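Local coordinates for protein probable endoglucanase (Gluconacetobacter xylinus, PDB 1WZZ) that hydrolyses carboxymethyl-cellulose, cutting internal beta-1,4-glucosidic linkages as a secreted endoglucanase of glycoside hydrolase family 8, at residues G35-T40 with Q68-W73; D163-N168 with V217-G222; G304-L309 with L322-A327. All coordinates share one frame; numbering follows the deposited sequence.

Contact 1: residues G35-T40 with Q68-W73; sequences GRVVDT and QSMWMW. With SO4 (sulfate ion), chain B.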
# COMPACT_ATOMS: atom_id res chain seq x y z
N GLY A 35 4.02 15.53 14.30
CA GLY A 35 4.04 15.15 12.90
C GLY A 35 4.01 13.63 12.76
O GLY A 35 3.93 13.11 11.66
N ARG A 36 4.04 12.93 13.89
CA ARG A 36 4.01 11.48 13.91
C ARG A 36 2.58 10.94 13.82
O ARG A 36 1.69 11.43 14.52
CB ARG A 36 4.69 10.99 15.20
CG ARG A 36 4.72 9.52 15.38
CD ARG A 36 5.65 9.13 16.55
NE ARG A 36 5.04 9.33 17.86
CZ ARG A 36 4.31 8.41 18.48
NH1 ARG A 36 4.10 7.24 17.91
NH2 ARG A 36 3.79 8.67 19.68
N VAL A 37 2.36 9.98 12.92
CA VAL A 37 1.05 9.33 12.79
C VAL A 37 1.07 8.11 13.73
O VAL A 37 1.97 7.26 13.65
CB VAL A 37 0.81 8.87 11.32
CG1 VAL A 37 -0.49 8.01 11.20
CG2 VAL A 37 0.74 10.09 10.44
N VAL A 38 0.10 8.03 14.64
CA VAL A 38 0.06 6.91 15.58
C VAL A 38 -0.76 5.81 14.92
O VAL A 38 -1.99 5.86 14.93
CB VAL A 38 -0.57 7.36 16.92
CG1 VAL A 38 -0.80 6.17 17.81
CG2 VAL A 38 0.36 8.34 17.60
N ASP A 39 -0.09 4.82 14.34
CA ASP A 39 -0.80 3.76 13.63
C ASP A 39 -0.98 2.45 14.38
O ASP A 39 -1.21 1.40 13.78
CB ASP A 39 -0.17 3.52 12.24
CG ASP A 39 1.32 3.20 12.29
OD1 ASP A 39 1.93 3.00 11.21
OD2 ASP A 39 1.89 3.14 13.39
N THR A 40 -0.92 2.54 15.71
CA THR A 40 -1.07 1.41 16.61
C THR A 40 -2.04 1.82 17.73
O THR A 40 -2.26 3.01 17.95
CB THR A 40 0.29 1.01 17.25
OG1 THR A 40 0.42 -0.42 17.23
CG2 THR A 40 0.38 1.51 18.69
N GLN A 68 3.42 19.19 5.82
CA GLN A 68 4.75 19.66 6.21
C GLN A 68 5.23 19.04 7.51
O GLN A 68 6.38 18.60 7.62
CB GLN A 68 4.71 21.19 6.34
CG GLN A 68 4.61 21.88 5.00
CD GLN A 68 4.37 23.39 5.11
OE1 GLN A 68 4.60 24.14 4.15
NE2 GLN A 68 3.90 23.83 6.28
N SER A 69 4.34 19.00 8.50
CA SER A 69 4.66 18.43 9.78
C SER A 69 4.99 16.94 9.67
O SER A 69 5.98 16.48 10.25
CB SER A 69 3.48 18.62 10.75
OG SER A 69 3.79 18.14 12.06
N MSE A 70 4.18 16.18 8.94
CA MSE A 70 4.43 14.75 8.82
C MSE A 70 5.67 14.44 8.00
O MSE A 70 6.37 13.48 8.30
CB MSE A 70 3.22 14.02 8.20
CG MSE A 70 2.01 14.06 9.12
SE MSE A 70 0.51 13.07 8.33
CE MSE A 70 0.02 14.41 7.14
N TRP A 71 5.92 15.21 6.97
CA TRP A 71 7.10 14.96 6.14
C TRP A 71 8.36 15.32 6.92
O TRP A 71 9.35 14.57 6.94
CB TRP A 71 7.00 15.76 4.86
CG TRP A 71 8.23 15.75 4.00
CD1 TRP A 71 8.75 16.82 3.34
CD2 TRP A 71 9.10 14.63 3.69
NE1 TRP A 71 9.88 16.46 2.64
CE2 TRP A 71 10.12 15.12 2.83
CE3 TRP A 71 9.12 13.27 4.05
CZ2 TRP A 71 11.15 14.31 2.33
CZ3 TRP A 71 10.15 12.45 3.54
CH2 TRP A 71 11.15 12.99 2.69
N MSE A 72 8.34 16.47 7.58
CA MSE A 72 9.52 16.79 8.38
C MSE A 72 9.77 15.68 9.42
O MSE A 72 10.92 15.29 9.63
CB MSE A 72 9.36 18.15 9.08
CG MSE A 72 10.53 18.49 9.98
SE MSE A 72 10.35 20.30 10.63
CE MSE A 72 9.22 19.94 12.15
N TRP A 73 8.72 15.14 10.04
CA TRP A 73 8.91 14.08 11.03
C TRP A 73 9.48 12.81 10.37
O TRP A 73 10.41 12.18 10.89
CB TRP A 73 7.60 13.73 11.75
CG TRP A 73 7.83 12.80 12.92
CD1 TRP A 73 8.08 13.16 14.23
CD2 TRP A 73 7.94 11.36 12.89
NE1 TRP A 73 8.34 12.05 14.99
CE2 TRP A 73 8.27 10.94 14.20
CE3 TRP A 73 7.81 10.40 11.88
CZ2 TRP A 73 8.46 9.59 14.52
CZ3 TRP A 73 8.00 9.07 12.21
CH2 TRP A 73 8.33 8.67 13.51
S SO4 B . 4.83 12.31 20.13
O1 SO4 B . 4.84 12.02 18.68
O2 SO4 B . 4.73 11.05 20.89
O3 SO4 B . 3.67 13.15 20.45
O4 SO4 B . 6.08 13.01 20.46

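Contact 2: residues D163-N168 with V217-G222; sequences DSVILN and VNRATG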
# COMPACT_ATOMS: atom_id res chain seq x y z
N ASP A 163 16.90 -20.27 -2.98
CA ASP A 163 16.14 -20.72 -4.14
C ASP A 163 15.02 -19.81 -4.65
O ASP A 163 14.53 -20.00 -5.77
CB ASP A 163 15.58 -22.11 -3.85
CG ASP A 163 16.67 -23.17 -3.70
OD1 ASP A 163 16.33 -24.31 -3.30
OD2 ASP A 163 17.85 -22.87 -3.99
N SER A 164 14.60 -18.83 -3.86
CA SER A 164 13.51 -17.99 -4.34
C SER A 164 13.51 -16.61 -3.69
O SER A 164 14.29 -16.35 -2.78
CB SER A 164 12.17 -18.67 -4.04
OG SER A 164 11.98 -18.80 -2.64
N VAL A 165 12.63 -15.74 -4.18
CA VAL A 165 12.49 -14.41 -3.59
C VAL A 165 11.05 -14.30 -3.15
O VAL A 165 10.16 -14.86 -3.79
CB VAL A 165 12.77 -13.25 -4.59
CG1 VAL A 165 14.25 -13.30 -5.01
CG2 VAL A 165 11.85 -13.30 -5.79
N ILE A 166 10.85 -13.56 -2.07
CA ILE A 166 9.53 -13.35 -1.52
C ILE A 166 9.07 -11.94 -1.90
O ILE A 166 9.83 -10.97 -1.74
CB ILE A 166 9.53 -13.46 0.01
CG1 ILE A 166 10.02 -14.86 0.44
CG2 ILE A 166 8.13 -13.15 0.55
CD1 ILE A 166 9.29 -16.00 -0.21
N LEU A 167 7.84 -11.84 -2.40
CA LEU A 167 7.27 -10.54 -2.79
C LEU A 167 5.97 -10.32 -2.02
O LEU A 167 5.32 -11.26 -1.59
CB LEU A 167 6.87 -10.51 -4.26
CG LEU A 167 7.91 -10.96 -5.28
CD1 LEU A 167 7.37 -10.85 -6.68
CD2 LEU A 167 9.13 -10.08 -5.09
N ASN A 168 5.60 -9.06 -1.89
CA ASN A 168 4.32 -8.74 -1.27
C ASN A 168 3.65 -7.94 -2.39
O ASN A 168 4.03 -6.81 -2.66
CB ASN A 168 4.50 -7.89 -0.03
CG ASN A 168 3.20 -7.75 0.72
OD1 ASN A 168 2.15 -7.44 0.11
ND2 ASN A 168 3.22 -8.00 2.01
N VAL A 217 8.65 -16.62 -5.46
CA VAL A 217 8.95 -16.78 -6.87
C VAL A 217 10.26 -17.57 -6.92
O VAL A 217 11.28 -17.11 -6.42
CB VAL A 217 9.20 -15.41 -7.56
CG1 VAL A 217 9.45 -15.62 -9.07
CG2 VAL A 217 7.99 -14.48 -7.31
N ASN A 218 10.24 -18.76 -7.51
CA ASN A 218 11.47 -19.57 -7.62
C ASN A 218 12.43 -18.76 -8.51
O ASN A 218 12.08 -18.33 -9.60
CB ASN A 218 11.14 -20.94 -8.22
CG ASN A 218 12.37 -21.86 -8.31
OD1 ASN A 218 13.24 -21.65 -9.13
ND2 ASN A 218 12.44 -22.85 -7.43
N ARG A 219 13.66 -18.53 -8.03
CA ARG A 219 14.59 -17.72 -8.81
C ARG A 219 15.02 -18.36 -10.11
O ARG A 219 15.24 -17.67 -11.12
CB ARG A 219 15.81 -17.35 -7.96
CG ARG A 219 15.41 -16.67 -6.66
CD ARG A 219 16.47 -15.70 -6.18
NE ARG A 219 17.71 -16.36 -5.82
CZ ARG A 219 18.84 -15.72 -5.57
NH1 ARG A 219 18.88 -14.40 -5.64
NH2 ARG A 219 19.94 -16.39 -5.23
N ALA A 220 15.12 -19.68 -10.09
CA ALA A 220 15.51 -20.42 -11.27
C ALA A 220 14.33 -20.61 -12.23
O ALA A 220 14.39 -20.18 -13.39
CB ALA A 220 16.06 -21.79 -10.87
N THR A 221 13.25 -21.21 -11.73
CA THR A 221 12.08 -21.51 -12.57
C THR A 221 11.02 -20.43 -12.71
O THR A 221 10.27 -20.43 -13.68
CB THR A 221 11.36 -22.78 -12.07
OG1 THR A 221 10.62 -22.47 -10.88
CG2 THR A 221 12.37 -23.89 -11.77
N GLY A 222 10.95 -19.50 -11.76
CA GLY A 222 9.95 -18.45 -11.84
C GLY A 222 8.60 -18.97 -11.40
O GLY A 222 7.60 -18.24 -11.45
O HOH W 1 15.85 -21.50 -7.26

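Contact 3: residues G304-L309 with L322-A327; sequences GELPTL and LLVYIA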
# COMPACT_ATOMS: atom_id res chain seq x y z
N GLY A 304 -22.51 2.28 -3.52
CA GLY A 304 -21.27 3.02 -3.64
C GLY A 304 -21.08 3.93 -2.44
O GLY A 304 -20.06 4.60 -2.32
N GLU A 305 -22.08 3.95 -1.55
CA GLU A 305 -22.04 4.78 -0.34
C GLU A 305 -20.93 4.25 0.57
O GLU A 305 -21.16 3.37 1.39
CB GLU A 305 -23.38 4.70 0.37
CG GLU A 305 -23.38 5.42 1.70
CD GLU A 305 -22.65 6.74 1.62
OE1 GLU A 305 -23.06 7.59 0.80
OE2 GLU A 305 -21.66 6.93 2.37
N LEU A 306 -19.72 4.78 0.42
CA LEU A 306 -18.61 4.27 1.20
C LEU A 306 -18.70 4.42 2.70
O LEU A 306 -19.39 5.31 3.22
CB LEU A 306 -17.31 4.96 0.76
CG LEU A 306 -16.80 4.78 -0.67
CD1 LEU A 306 -15.54 5.64 -0.87
CD2 LEU A 306 -16.49 3.30 -0.93
N PRO A 307 -18.01 3.53 3.45
CA PRO A 307 -18.02 3.62 4.91
C PRO A 307 -17.33 4.96 5.22
O PRO A 307 -16.60 5.48 4.37
CB PRO A 307 -17.13 2.46 5.35
CG PRO A 307 -17.26 1.47 4.21
CD PRO A 307 -17.31 2.32 2.98
N THR A 308 -17.60 5.52 6.40
CA THR A 308 -16.96 6.78 6.83
C THR A 308 -16.11 6.53 8.07
O THR A 308 -16.33 5.58 8.86
CB THR A 308 -18.00 7.90 7.10
OG1 THR A 308 -18.96 7.44 8.06
CG2 THR A 308 -18.71 8.28 5.79
N LEU A 309 -15.11 7.38 8.27
CA LEU A 309 -14.16 7.18 9.36
C LEU A 309 -14.69 7.38 10.77
O LEU A 309 -14.07 6.91 11.73
CB LEU A 309 -12.90 8.05 9.11
CG LEU A 309 -11.80 7.34 8.32
CD1 LEU A 309 -12.27 7.01 6.92
CD2 LEU A 309 -10.54 8.21 8.27
N LEU A 322 -9.82 5.51 3.97
CA LEU A 322 -9.45 6.79 3.37
C LEU A 322 -8.65 6.57 2.08
O LEU A 322 -8.78 7.32 1.11
CB LEU A 322 -8.68 7.64 4.40
CG LEU A 322 -8.35 9.09 4.06
CD1 LEU A 322 -9.38 9.79 3.24
CD2 LEU A 322 -8.14 9.80 5.39
N LEU A 323 -7.87 5.50 2.03
CA LEU A 323 -7.11 5.20 0.81
C LEU A 323 -8.09 4.98 -0.35
O LEU A 323 -7.84 5.38 -1.49
CB LEU A 323 -6.26 3.96 1.05
CG LEU A 323 -5.25 3.62 -0.03
CD1 LEU A 323 -4.17 4.75 -0.10
CD2 LEU A 323 -4.63 2.28 0.30
N VAL A 324 -9.22 4.32 -0.07
CA VAL A 324 -10.21 4.11 -1.11
C VAL A 324 -10.83 5.45 -1.55
O VAL A 324 -11.11 5.66 -2.74
CB VAL A 324 -11.34 3.14 -0.62
CG1 VAL A 324 -12.45 3.06 -1.68
CG2 VAL A 324 -10.74 1.73 -0.38
N TYR A 325 -11.09 6.36 -0.60
CA TYR A 325 -11.62 7.67 -1.00
C TYR A 325 -10.65 8.36 -1.96
O TYR A 325 -11.08 9.01 -2.92
CB TYR A 325 -11.84 8.56 0.23
CG TYR A 325 -13.16 8.35 0.93
CD1 TYR A 325 -14.25 9.20 0.69
CD2 TYR A 325 -13.32 7.32 1.85
CE1 TYR A 325 -15.46 9.03 1.37
CE2 TYR A 325 -14.54 7.13 2.53
CZ TYR A 325 -15.59 7.98 2.29
OH TYR A 325 -16.77 7.78 2.98
N ILE A 326 -9.35 8.21 -1.72
CA ILE A 326 -8.35 8.85 -2.60
C ILE A 326 -8.41 8.19 -3.98
O ILE A 326 -8.42 8.88 -5.01
CB ILE A 326 -6.92 8.69 -2.07
CG1 ILE A 326 -6.81 9.16 -0.61
CG2 ILE A 326 -5.92 9.45 -3.00
CD1 ILE A 326 -7.24 10.56 -0.40
N ALA A 327 -8.44 6.86 -4.01
CA ALA A 327 -8.48 6.13 -5.26
C ALA A 327 -9.69 6.52 -6.07
O ALA A 327 -9.59 6.74 -7.26
CB ALA A 327 -8.52 4.60 -4.99
O HOH W 2 -19.19 8.54 1.90

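Contact 1: residues G35-T40 with Q68-W73
Arg36 and Trp73 extend alongside each other in the same sense, with Arg36 CB over one face of the indole, CG at its rim and CD just past it. Arg36 CB sits 3.8 Å from the centroid of the five-membered ring and 15° off its normal, a CH-pi contact. Arg36 CG is anti to the backbone N (chi1 179°), which takes it to the rim of the six-membered ring; beyond that rim Arg36 CD lies 3.5 Å from Trp73 CZ2. The guanidinium itself is turned 47° from the indole plane, so it does not stack flat on it. An alanine in place of Trp73 would probably leave Arg36 CB without the ring under it and open a gap beside CD, the stem being freer to turn.

The polar end of Arg36 faces a sulfate ion, probably from the crystallisation liquor. Arg36 NE donates to sulfate O1 and Arg36 NH2 to sulfate O2, each at 2.8 Å, and the sulfur lies in the guanidinium plane. Ser46 OG and Gly43 O take further bonds from NH1 and NH2, fixing the rotation of the group.

Backbone meets backbone at Gly35. Its CA gives a CA-H...O contact to Ser69 O at 3.5 Å, and Met70 CA returns one to Gly35 O at 3.3 Å. A CB on Gly35 would collide with Ser69 O, and the positive phi also calls for glycine. Gln51 NE2 binds both Gly35 O and Met70 O, bridging the two segments from helix 48-61.

Apolar packing adds Val37 CG2 against the selenium of selenomethionine Met70, SE, at 3.7 Å. Helix 64-77 thus meets residues 35-37 by CH-pi, CA-H...O and apolar contacts, while the arginine charge is probably balanced in the crystal by the sulfate.

Contact 2: residues D163-N168 with V217-G222
Asp163 O accepts from Arg219 N at 2.8 Å in a fairly straight bond (166° at the hydrogen), just where the chain of 217-222 leaves its strand. One step inward, Val165 and Val217 form an antiparallel hydrogen-bonded pair: Val165 N reaches Val217 O at 3.0 Å, and Val217 N returns a bond to Val165 O at 2.9 Å. Ser164 and Asn218 make the neighbouring non-hydrogen-bonded pair.

Asn218 organises the turn that follows. Its OD1 takes Thr221 N at 2.6 Å and, weakly, Ala220 N, an Asx motif that holds the amide group in place; the backbone closes the same turn through Gly222 N to Asn218 O. A water also donates to Asn218 OD1; its approach to Asp163 O is so short that a bridge between the segments there remains doubtful.

The packing splits between the valine pair and the arginine stem. Val165 and Val217 point to the same face of the sheet, with Val165 CG2 3.8 Å from Val217 CB, and Leu167 CD1 continues the row at 3.7 Å from Val217 CG2. Ala146 of strand 143-146 touches both valines. Arg219 crosses Val165 at about a right angle: its CG lies 3.3 Å from Ser164 CA, and its CD packs at 3.5 Å against Val165 CG1, which is anti to the carbonyl carbon (chi1 -65°) and beside the backbone N. Beyond this apolar stem the Arg219 guanidinium makes a weak bond from NH2 to Lys162 O.

The pairing belongs to a small three-stranded antiparallel sheet in which 215-218 lies between 164-167 and 224-226, the turn with the Asn218 Asx motif leading into the last strand. This sheet is an addition to the helical (alpha/alpha)6 barrel of family 8 enzymes.

Contact 3: residues G304-L309 with L322-A327
Leu306 lays its CD1 methyl over the middle of the Tyr325 ring, 3.7 Å from the centroid and only 6° off the normal, a well-centred CH-pi contact. The two side chains come from opposing sides and overlap, which brings Leu306 CB close to the hydroxyl end of the ring. Leu306 CG is anti to the carbonyl carbon (chi1 -63°). Leu306 CD1 also lies 4.1 Å from Val324 CG1.

The tyrosine hydroxyl ties the helix to the loop. Tyr325 OH donates to Pro307 O at 2.7 Å; the carbonyl oxygen lies at the ring edge and in the ring plane, whereas the hydroxyl stands well above the carbonyl plane. A water donates to Tyr325 OH at 2.8 Å and to Glu305 OE2 at 3.0 Å, so the hydroxyl is gripped both as donor and as acceptor. Thr308 CG2 closes in beside it at 3.5 Å, while Thr308 OG1 turns to Asp310.

One turn earlier on the helix, Leu322 meets Leu309 of the loop at about a right angle, their CD2 methyls 4.1 Å apart. Helix 18-30 flanks this pair through Gln22 and Ile25, and helix 289-297 covers Leu306 and Val324.

Here the loop entering the last long helix, 315-331, folds back onto it, among the packed helices of the (alpha/alpha)6 barrel.

How the contacts relate
The three contacts follow one another in series, none nested in or crossing another. From the N terminus, contact 1 comes first: the loop after helix 18-30 meets helix 64-77, closing a span that holds strand 45-47 and helix 48-61 with its proposed proton donor Glu49. Contact 2 closes the longest loop, bringing strands together around helices 174-184 and 188-202. Contact 3 closes the shortest, between the loop after helix 289-297 and helix 315-331. Contact 2 lies across the chain's centre from both others, its centre about 35 Å from that of contact 1. Helix 315-331 links contacts 1 and 3, since Tyr315 touches Val37.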